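Local coordinates for exopolysaccharide biosynthesis protein (Pantoea stewartii subsp. stewartii DC283, PDB 6TGF) that modifies the glycan of bacterial biofilms, probably by hydrolysing it, as a three-chain enzyme with a tailspike-like parallel beta-helix, at residues Asp250-Ile255 with Phe279-Asp284; Phe273-Phe278 with Phe305-Ile310; Gly297-Phe302 with Ile329-Phe334. One frame throughout, in Å; residues are numbered along the deposited sequence.

Contact 1. Residues Asp250-Ile255 with Phe279-Asp284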
loop_
_atom_site.group_PDB
_atom_site.type_symbol
_atom_site.label_atom_id
_atom_site.label_comp_id
_atom_site.label_asym_id
_atom_site.label_seq_id
_atom_site.Cartn_x
_atom_site.Cartn_y
_atom_site.Cartn_z
ATOM N N ASP B 250 -35.233 -9.146 -12.884
ATOM C CA ASP B 250 -34.898 -7.886 -12.170
ATOM C C ASP B 250 -34.757 -8.199 -10.676
ATOM O O ASP B 250 -35.747 -8.659 -10.073
ATOM C CB ASP B 250 -35.949 -6.804 -12.433
ATOM C CG ASP B 250 -35.569 -5.426 -11.917
ATOM O OD1 ASP B 250 -34.400 -5.243 -11.515
ATOM O OD2 ASP B 250 -36.447 -4.543 -11.924
ATOM N N SER B 251 -33.564 -7.970 -10.120
ATOM C CA SER B 251 -33.233 -8.184 -8.686
ATOM C C SER B 251 -33.228 -6.845 -7.937
ATOM O O SER B 251 -32.719 -6.812 -6.802
ATOM C CB SER B 251 -31.915 -8.907 -8.543
ATOM O OG SER B 251 -30.867 -8.178 -9.164
ATOM N N ALA B 252 -33.782 -5.786 -8.540
ATOM C CA ALA B 252 -33.939 -4.449 -7.920
ATOM C C ALA B 252 -34.831 -4.556 -6.684
ATOM O O ALA B 252 -34.485 -4.012 -5.640
ATOM C CB ALA B 252 -34.478 -3.451 -8.919
ATOM N N PRO B 253 -35.992 -5.255 -6.743
ATOM C CA PRO B 253 -36.844 -5.425 -5.563
ATOM C C PRO B 253 -36.096 -6.038 -4.369
ATOM O O PRO B 253 -36.275 -5.558 -3.264
ATOM C CB PRO B 253 -37.953 -6.374 -6.044
ATOM C CG PRO B 253 -38.007 -6.150 -7.537
ATOM C CD PRO B 253 -36.567 -5.900 -7.936
ATOM N N ALA B 254 -35.288 -7.073 -4.624
ATOM C CA ALA B 254 -34.465 -7.785 -3.616
ATOM C C ALA B 254 -33.442 -6.816 -3.014
ATOM O O ALA B 254 -33.323 -6.773 -1.775
ATOM C CB ALA B 254 -33.787 -8.978 -4.247
ATOM N N ILE B 255 -32.741 -6.065 -3.871
ATOM C CA ILE B 255 -31.700 -5.066 -3.480
ATOM C C ILE B 255 -32.347 -3.990 -2.599
ATOM O O ILE B 255 -31.745 -3.640 -1.566
ATOM C CB ILE B 255 -31.010 -4.473 -4.726
ATOM C CG1 ILE B 255 -30.137 -5.518 -5.427
ATOM C CG2 ILE B 255 -30.210 -3.228 -4.366
ATOM C CD1 ILE B 255 -29.719 -5.139 -6.829
ATOM N N PHE B 279 -29.433 -9.034 -13.055
ATOM C CA PHE B 279 -30.117 -7.919 -13.760
ATOM C C PHE B 279 -30.704 -6.958 -12.720
ATOM O O PHE B 279 -31.492 -7.406 -11.862
ATOM C CB PHE B 279 -31.198 -8.448 -14.705
ATOM C CG PHE B 279 -31.935 -7.371 -15.459
ATOM C CD1 PHE B 279 -31.267 -6.551 -16.355
ATOM C CD2 PHE B 279 -33.294 -7.171 -15.269
ATOM C CE1 PHE B 279 -31.944 -5.559 -17.047
ATOM C CE2 PHE B 279 -33.969 -6.180 -15.963
ATOM C CZ PHE B 279 -33.293 -5.375 -16.850
ATOM N N VAL B 280 -30.326 -5.679 -12.798
ATOM C CA VAL B 280 -30.712 -4.618 -11.822
ATOM C C VAL B 280 -31.175 -3.382 -12.599
ATOM O O VAL B 280 -30.344 -2.797 -13.318
ATOM C CB VAL B 280 -29.541 -4.280 -10.876
ATOM C CG1 VAL B 280 -29.920 -3.224 -9.850
ATOM C CG2 VAL B 280 -28.994 -5.518 -10.180
ATOM N N THR B 281 -32.450 -3.009 -12.461
ATOM C CA THR B 281 -33.005 -1.710 -12.928
ATOM C C THR B 281 -32.609 -0.624 -11.921
ATOM O O THR B 281 -32.342 -0.975 -10.753
ATOM C CB THR B 281 -34.526 -1.777 -13.121
ATOM O OG1 THR B 281 -35.118 -2.240 -11.907
ATOM C CG2 THR B 281 -34.933 -2.681 -14.263
ATOM N N GLY B 282 -32.575 0.636 -12.365
ATOM C CA GLY B 282 -32.197 1.812 -11.555
ATOM C C GLY B 282 -32.820 1.781 -10.167
ATOM O O GLY B 282 -34.059 1.859 -10.074
ATOM N N CYS B 283 -31.986 1.668 -9.129
ATOM C CA CYS B 283 -32.380 1.697 -7.695
ATOM C C CYS B 283 -32.130 3.099 -7.131
ATOM O O CYS B 283 -30.955 3.516 -7.093
ATOM C CB CYS B 283 -31.606 0.661 -6.888
ATOM S SG CYS B 283 -32.073 -1.048 -7.270
ATOM N N ASP B 284 -33.195 3.791 -6.713
ATOM C CA ASP B 284 -33.144 5.171 -6.159
ATOM C C ASP B 284 -33.317 5.109 -4.635
ATOM O O ASP B 284 -34.456 4.908 -4.177
ATOM C CB ASP B 284 -34.190 6.070 -6.824
ATOM C CG ASP B 284 -33.933 7.560 -6.652
ATOM O OD1 ASP B 284 -33.513 7.964 -5.547
ATOM O OD2 ASP B 284 -34.152 8.306 -7.629
#
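Asp250 OD1 is gripped by two backbone amides, one from its own segment and one from across the contact. Thr281 N donates to it over 3.1 Å in a nearly straight bond (166° at the hydrogen), while Ala252 N, two residues further along, closes an Asx turn. The two amides reach OD1 from opposite faces of the carboxylate. The second oxygen turns to a hydroxyl: Thr281 OG1 donates to Asp250 OD2 at 2.7 Å on the syn side, so that Thr281 meets both oxygens and, with Ala252 N, helps to set the rotation of the carboxylate. The hydroxyl reaches it from a position between the backbone N and the carbonyl carbon of Thr281 (chi1 54°). A second doubly used acceptor is Phe279 O. Ser251 N approaches it nearly along the C=O axis at 2.8 Å, and Ser251 OG comes from above the carbonyl plane. The Phe279 ring presents its edge to Asp250 N, with CD2 closest.

Next to these polar bonds the contact is apolar. Ile255 reaches out with CD1, which fits against both methyls of Val280, 3.4 Å from CG2, the two side chains crossing at about a right angle. Cys283 SG rests on Ala252 CB at 3.8 Å and also faces Ile255 CG2. Beyond the two segments, Ile255 packs on Leu238 and Phe273, and Val280 on Val319 and Phe320. The first turn of helix 252-265 is thus laid against the end of strand 276-279, the bend after it and the start of strand 283-284, as in parallel beta-helices whose first coil is covered by a helix.

Contact 2. Residues Phe273-Phe278 with Phe305-Ile310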
loop_
_atom_site.group_PDB
_atom_site.type_symbol
_atom_site.label_atom_id
_atom_site.label_comp_id
_atom_site.label_asym_id
_atom_site.label_seq_id
_atom_site.Cartn_x
_atom_site.Cartn_y
_atom_site.Cartn_z
ATOM N N PHE B 273 -24.461 -9.309 -2.649
ATOM C CA PHE B 273 -24.699 -10.212 -3.805
ATOM C C PHE B 273 -23.993 -11.543 -3.563
ATOM O O PHE B 273 -22.874 -11.566 -3.056
ATOM C CB PHE B 273 -24.148 -9.624 -5.105
ATOM C CG PHE B 273 -24.950 -8.504 -5.717
ATOM C CD1 PHE B 273 -24.706 -7.185 -5.368
ATOM C CD2 PHE B 273 -25.916 -8.767 -6.676
ATOM C CE1 PHE B 273 -25.429 -6.154 -5.948
ATOM C CE2 PHE B 273 -26.642 -7.735 -7.252
ATOM C CZ PHE B 273 -26.396 -6.431 -6.887
ATOM N N PRO B 274 -24.612 -12.688 -3.925
ATOM C CA PRO B 274 -23.869 -13.935 -4.079
ATOM C C PRO B 274 -23.174 -13.916 -5.449
ATOM O O PRO B 274 -23.397 -12.980 -6.199
ATOM C CB PRO B 274 -24.946 -15.022 -3.958
ATOM C CG PRO B 274 -26.239 -14.345 -4.382
ATOM C CD PRO B 274 -26.046 -12.852 -4.196
ATOM N N ALA B 275 -22.341 -14.920 -5.736
ATOM C CA ALA B 275 -21.636 -15.069 -7.032
ATOM C C ALA B 275 -22.676 -15.273 -8.142
ATOM O O ALA B 275 -23.706 -15.925 -7.871
ATOM C CB ALA B 275 -20.654 -16.214 -6.966
ATOM N N GLY B 276 -22.426 -14.710 -9.329
ATOM C CA GLY B 276 -23.273 -14.877 -10.529
ATOM C C GLY B 276 -23.561 -13.559 -11.229
ATOM O O GLY B 276 -23.072 -12.512 -10.759
ATOM N N THR B 277 -24.328 -13.615 -12.324
ATOM C CA THR B 277 -24.772 -12.444 -13.127
ATOM C C THR B 277 -26.185 -12.048 -12.686
ATOM O O THR B 277 -27.057 -12.940 -12.661
ATOM C CB THR B 277 -24.711 -12.753 -14.628
ATOM O OG1 THR B 277 -23.385 -13.187 -14.929
ATOM C CG2 THR B 277 -25.070 -11.564 -15.493
ATOM N N PHE B 278 -26.397 -10.767 -12.363
ATOM C CA PHE B 278 -27.678 -10.220 -11.842
ATOM C C PHE B 278 -28.143 -9.046 -12.709
ATOM O O PHE B 278 -27.315 -8.173 -13.038
ATOM C CB PHE B 278 -27.522 -9.792 -10.382
ATOM C CG PHE B 278 -27.300 -10.942 -9.435
ATOM C CD1 PHE B 278 -26.037 -11.485 -9.266
ATOM C CD2 PHE B 278 -28.359 -11.499 -8.736
ATOM C CE1 PHE B 278 -25.835 -12.551 -8.405
ATOM C CE2 PHE B 278 -28.154 -12.565 -7.874
ATOM C CZ PHE B 278 -26.893 -13.087 -7.709
ATOM N N PHE B 305 -10.745 -10.926 -11.439
ATOM C CA PHE B 305 -12.156 -10.948 -11.906
ATOM C C PHE B 305 -13.085 -11.287 -10.743
ATOM O O PHE B 305 -13.070 -12.409 -10.242
ATOM C CB PHE B 305 -12.296 -11.913 -13.083
ATOM C CG PHE B 305 -11.455 -11.519 -14.270
ATOM C CD1 PHE B 305 -11.825 -10.459 -15.081
ATOM C CD2 PHE B 305 -10.270 -12.179 -14.552
ATOM C CE1 PHE B 305 -11.042 -10.086 -16.163
ATOM C CE2 PHE B 305 -9.488 -11.803 -15.635
ATOM C CZ PHE B 305 -9.875 -10.758 -16.439
ATOM N N PRO B 306 -13.898 -10.313 -10.270
ATOM C CA PRO B 306 -14.970 -10.592 -9.314
ATOM C C PRO B 306 -15.945 -11.669 -9.811
ATOM O O PRO B 306 -16.147 -11.768 -11.009
ATOM C CB PRO B 306 -15.700 -9.247 -9.176
ATOM C CG PRO B 306 -14.662 -8.211 -9.549
ATOM C CD PRO B 306 -13.794 -8.882 -10.594
ATOM N N ALA B 307 -16.533 -12.428 -8.881
ATOM C CA ALA B 307 -17.456 -13.555 -9.158
ATOM C C ALA B 307 -18.904 -13.056 -9.271
ATOM O O ALA B 307 -19.795 -13.902 -9.476
ATOM C CB ALA B 307 -17.320 -14.604 -8.082
ATOM N N THR B 308 -19.134 -11.743 -9.146
ATOM C CA THR B 308 -20.467 -11.098 -9.287
ATOM C C THR B 308 -20.419 -10.064 -10.416
ATOM O O THR B 308 -19.566 -9.154 -10.345
ATOM C CB THR B 308 -20.919 -10.455 -7.969
ATOM O OG1 THR B 308 -20.967 -11.479 -6.975
ATOM C CG2 THR B 308 -22.270 -9.781 -8.070
ATOM N N THR B 309 -21.307 -10.202 -11.406
ATOM C CA THR B 309 -21.501 -9.238 -12.522
ATOM C C THR B 309 -22.888 -8.598 -12.401
ATOM O O THR B 309 -23.879 -9.350 -12.317
ATOM C CB THR B 309 -21.316 -9.914 -13.887
ATOM O OG1 THR B 309 -19.982 -10.421 -13.949
ATOM C CG2 THR B 309 -21.554 -8.976 -15.050
ATOM N N ILE B 310 -22.947 -7.264 -12.379
ATOM C CA ILE B 310 -24.210 -6.478 -12.501
ATOM C C ILE B 310 -24.398 -6.130 -13.979
ATOM O O ILE B 310 -23.396 -5.814 -14.650
ATOM C CB ILE B 310 -24.201 -5.224 -11.600
ATOM C CG1 ILE B 310 -24.424 -5.594 -10.131
ATOM C CG2 ILE B 310 -25.225 -4.200 -12.077
ATOM C CD1 ILE B 310 -24.085 -4.490 -9.155
#
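Phe273 reaches across to Thr308 and Ile310, and its side chain can be followed atom by atom. CB lies 3.5 Å from Thr308 CG2, and CG remains beside the same methyl. On one side of the ring CD2 is still near Thr308 CG2 and also lies over a face of Phe278, offset toward the rim. On the other side CE1 meets Ile310 CD1, and the tip, CZ, touches Ile310 CD1 at 3.8 Å with Ile310 CG1 close by. The Phe273 side chain crosses those of Thr308 and Ile310 at about a right angle. Thr308 serves two neighbours: OG1 stands beside the backbone N (chi1 -59°), with CG2 anti to that N; CG2 goes to Phe273, while OG1 donates to Pro274 O over 3.0 Å from above the carbonyl plane. The same OG1 is bonded to Ala298 N as well.

The backbones run as parallel strands, at 17° to one another. Gly276 straddles Thr308: its N donates to Ala307 O at 2.8 Å, and its O accepts from Thr309 N at 3.0 Å. Phe278 N then bonds to Thr309 O at 2.9 Å. In this register Thr277 lies beside Thr309, both pointing the same way on one face of the sheet, whereas Phe278, Thr308 and Ile310 share the other, buried face. Before the strands, Ala275 CB meets Ala307 CB at 3.9 Å, and Phe305 carries the loop outward to stack edge-to-face on Trp326 of the second subunit. Equivalent strands of successive coils, paired in parallel, with one face of the sheet turned inward, are the hallmark of the right-handed parallel beta-helix of tailspike proteins.

Contact 3. Residues Gly297-Phe302 with Ile329-Phe334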
loop_
_atom_site.group_PDB
_atom_site.type_symbol
_atom_site.label_atom_id
_atom_site.label_comp_id
_atom_site.label_asym_id
_atom_site.label_seq_id
_atom_site.Cartn_x
_atom_site.Cartn_y
_atom_site.Cartn_z
ATOM N N GLY B 297 -20.040 -7.706 -4.031
ATOM C CA GLY B 297 -20.189 -9.019 -4.689
ATOM C C GLY B 297 -19.538 -10.119 -3.871
ATOM O O GLY B 297 -18.938 -9.799 -2.825
ATOM N N ALA B 298 -19.645 -11.369 -4.335
ATOM C CA ALA B 298 -19.168 -12.594 -3.647
ATOM C C ALA B 298 -17.818 -12.330 -2.968
ATOM O O ALA B 298 -16.830 -12.091 -3.691
ATOM C CB ALA B 298 -19.069 -13.730 -4.633
ATOM N N MET B 299 -17.788 -12.370 -1.631
ATOM C CA MET B 299 -16.575 -12.128 -0.803
ATOM C C MET B 299 -15.689 -13.379 -0.823
ATOM O O MET B 299 -15.720 -14.153 0.157
ATOM C CB MET B 299 -16.942 -11.779 0.645
ATOM C CG MET B 299 -17.506 -10.380 0.807
ATOM S SD MET B 299 -17.899 -9.969 2.528
ATOM C CE MET B 299 -19.242 -11.112 2.851
ATOM N N VAL B 300 -14.945 -13.569 -1.917
ATOM C CA VAL B 300 -13.881 -14.607 -2.070
ATOM C C VAL B 300 -12.701 -13.947 -2.792
ATOM O O VAL B 300 -12.952 -13.205 -3.763
ATOM C CB VAL B 300 -14.387 -15.850 -2.830
ATOM C CG1 VAL B 300 -13.457 -17.042 -2.640
ATOM C CG2 VAL B 300 -15.811 -16.224 -2.448
ATOM N N ASN B 301 -11.470 -14.206 -2.335
ATOM C CA ASN B 301 -10.245 -13.480 -2.775
ATOM C C ASN B 301 -9.883 -13.879 -4.213
ATOM O O ASN B 301 -8.950 -14.687 -4.397
ATOM C CB ASN B 301 -9.075 -13.662 -1.799
ATOM C CG ASN B 301 -8.704 -15.106 -1.528
ATOM O OD1 ASN B 301 -8.075 -15.761 -2.354
ATOM N ND2 ASN B 301 -9.066 -15.604 -0.356
ATOM N N PHE B 302 -10.598 -13.319 -5.195
ATOM C CA PHE B 302 -10.217 -13.315 -6.631
ATOM C C PHE B 302 -9.583 -11.954 -6.938
ATOM O O PHE B 302 -10.300 -10.935 -6.890
ATOM C CB PHE B 302 -11.419 -13.580 -7.543
ATOM C CG PHE B 302 -12.359 -14.666 -7.082
ATOM C CD1 PHE B 302 -11.975 -15.999 -7.096
ATOM C CD2 PHE B 302 -13.642 -14.353 -6.656
ATOM C CE1 PHE B 302 -12.850 -16.992 -6.681
ATOM C CE2 PHE B 302 -14.514 -15.349 -6.246
ATOM C CZ PHE B 302 -14.118 -16.666 -6.260
ATOM N N ILE B 329 -18.101 0.153 -2.086
ATOM C CA ILE B 329 -18.387 -0.712 -3.272
ATOM C C ILE B 329 -17.184 -1.636 -3.480
ATOM O O ILE B 329 -16.055 -1.112 -3.541
ATOM C CB ILE B 329 -18.666 0.121 -4.541
ATOM C CG1 ILE B 329 -19.547 1.341 -4.260
ATOM C CG2 ILE B 329 -19.258 -0.757 -5.633
ATOM C CD1 ILE B 329 -19.811 2.194 -5.480
ATOM N N SER B 330 -17.403 -2.949 -3.594
ATOM C CA SER B 330 -16.310 -3.943 -3.759
ATOM C C SER B 330 -16.802 -5.214 -4.460
ATOM O O SER B 330 -17.975 -5.582 -4.281
ATOM C CB SER B 330 -15.665 -4.260 -2.430
ATOM O OG SER B 330 -16.629 -4.682 -1.475
ATOM N N ASN B 331 -15.913 -5.841 -5.239
ATOM C CA ASN B 331 -16.077 -7.196 -5.830
ATOM C C ASN B 331 -17.246 -7.207 -6.823
ATOM O O ASN B 331 -18.034 -8.168 -6.784
ATOM C CB ASN B 331 -16.278 -8.253 -4.740
ATOM C CG ASN B 331 -15.266 -8.148 -3.622
ATOM O OD1 ASN B 331 -14.081 -7.940 -3.870
ATOM N ND2 ASN B 331 -15.725 -8.291 -2.389
ATOM N N LEU B 332 -17.337 -6.204 -7.698
ATOM C CA LEU B 332 -18.426 -6.096 -8.707
ATOM C C LEU B 332 -17.840 -5.836 -10.099
ATOM O O LEU B 332 -16.983 -4.941 -10.227
ATOM C CB LEU B 332 -19.385 -4.972 -8.303
ATOM C CG LEU B 332 -20.242 -5.249 -7.069
ATOM C CD1 LEU B 332 -20.944 -3.983 -6.606
ATOM C CD2 LEU B 332 -21.256 -6.351 -7.340
ATOM N N ILE B 333 -18.290 -6.611 -11.089
ATOM C CA ILE B 333 -18.186 -6.280 -12.541
ATOM C C ILE B 333 -19.508 -5.618 -12.940
ATOM O O ILE B 333 -20.563 -6.210 -12.652
ATOM C CB ILE B 333 -17.887 -7.533 -13.389
ATOM C CG1 ILE B 333 -16.704 -8.331 -12.830
ATOM C CG2 ILE B 333 -17.679 -7.151 -14.847
ATOM C CD1 ILE B 333 -16.396 -9.615 -13.572
ATOM N N PHE B 334 -19.460 -4.422 -13.535
ATOM C CA PHE B 334 -20.634 -3.746 -14.148
ATOM C C PHE B 334 -20.430 -3.669 -15.664
ATOM O O PHE B 334 -19.567 -2.888 -16.117
ATOM C CB PHE B 334 -20.876 -2.356 -13.552
ATOM C CG PHE B 334 -21.965 -1.572 -14.243
ATOM C CD1 PHE B 334 -23.186 -2.161 -14.540
ATOM C CD2 PHE B 334 -21.773 -0.247 -14.606
ATOM C CE1 PHE B 334 -24.186 -1.445 -15.181
ATOM C CE2 PHE B 334 -22.777 0.469 -15.243
ATOM C CZ PHE B 334 -23.981 -0.131 -15.530
#
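A corner of the parallel beta-helix, where strand 327-330 gives way to strand 332-335, is the setting in which Gly297 meets Ser330 and Asn331. Gly297 N donates to Ser330 O over 3.0 Å, which carries the parallel pairing of strand 290-296 one residue past its end. The Gly297 CA then approaches Asn331 O at 3.1 Å as a CA-H...O contact. With no side chain on Gly297, that carbonyl takes up the very direction in which a CB would project.

Asn331 makes the turn. Its backbone is left-handed helical (phi 64°, psi 45°), a conformation that asparagine tolerates well, and its side chain leans back over the glycine: CB lies 3.6 Å from Gly297 O, and ND2 stands at the same distance from that oxygen. ND2 also has a weak bond to Ser296 OG, which is the hydrogen-bond partner of Ser330 OG too. Leu332 CD2 reaches to 3.8 Å from Gly297 N, and the side chain packs further on Thr308 and Ile310. Met299 CG passes 4.2 Å from Asn331 ND2, and Asn301 of the third subunit packs against Met299, Ser330 and Asn331. The loop from 297 onward leaves the coil here toward the trimer interface. A corner at a left-handed residue, here Asn331, turns the chain from one sheet to the next, as in the bends of parallel beta-helices.

The three contacts occupy the first coils of the beta-helix and interlock along the chain: the segments of contact 1 alternate with those of contact 2, and those of contact 2 with those of contact 3, whereas contact 1 closes before contact 3 opens. Centres of contacts 1 and 2 lie about 14 Å apart, joined where Ile255 packs on Phe273. Contacts 2 and 3, about 7 Å apart between centres, share a sheet in which strands 308-311 and 332-335 are neighbours. Contacts 1 and 3 do not touch. Read in order, helix 252-265 covers the starting end, and each coil then pairs with the next, while outward loops reach the other subunits.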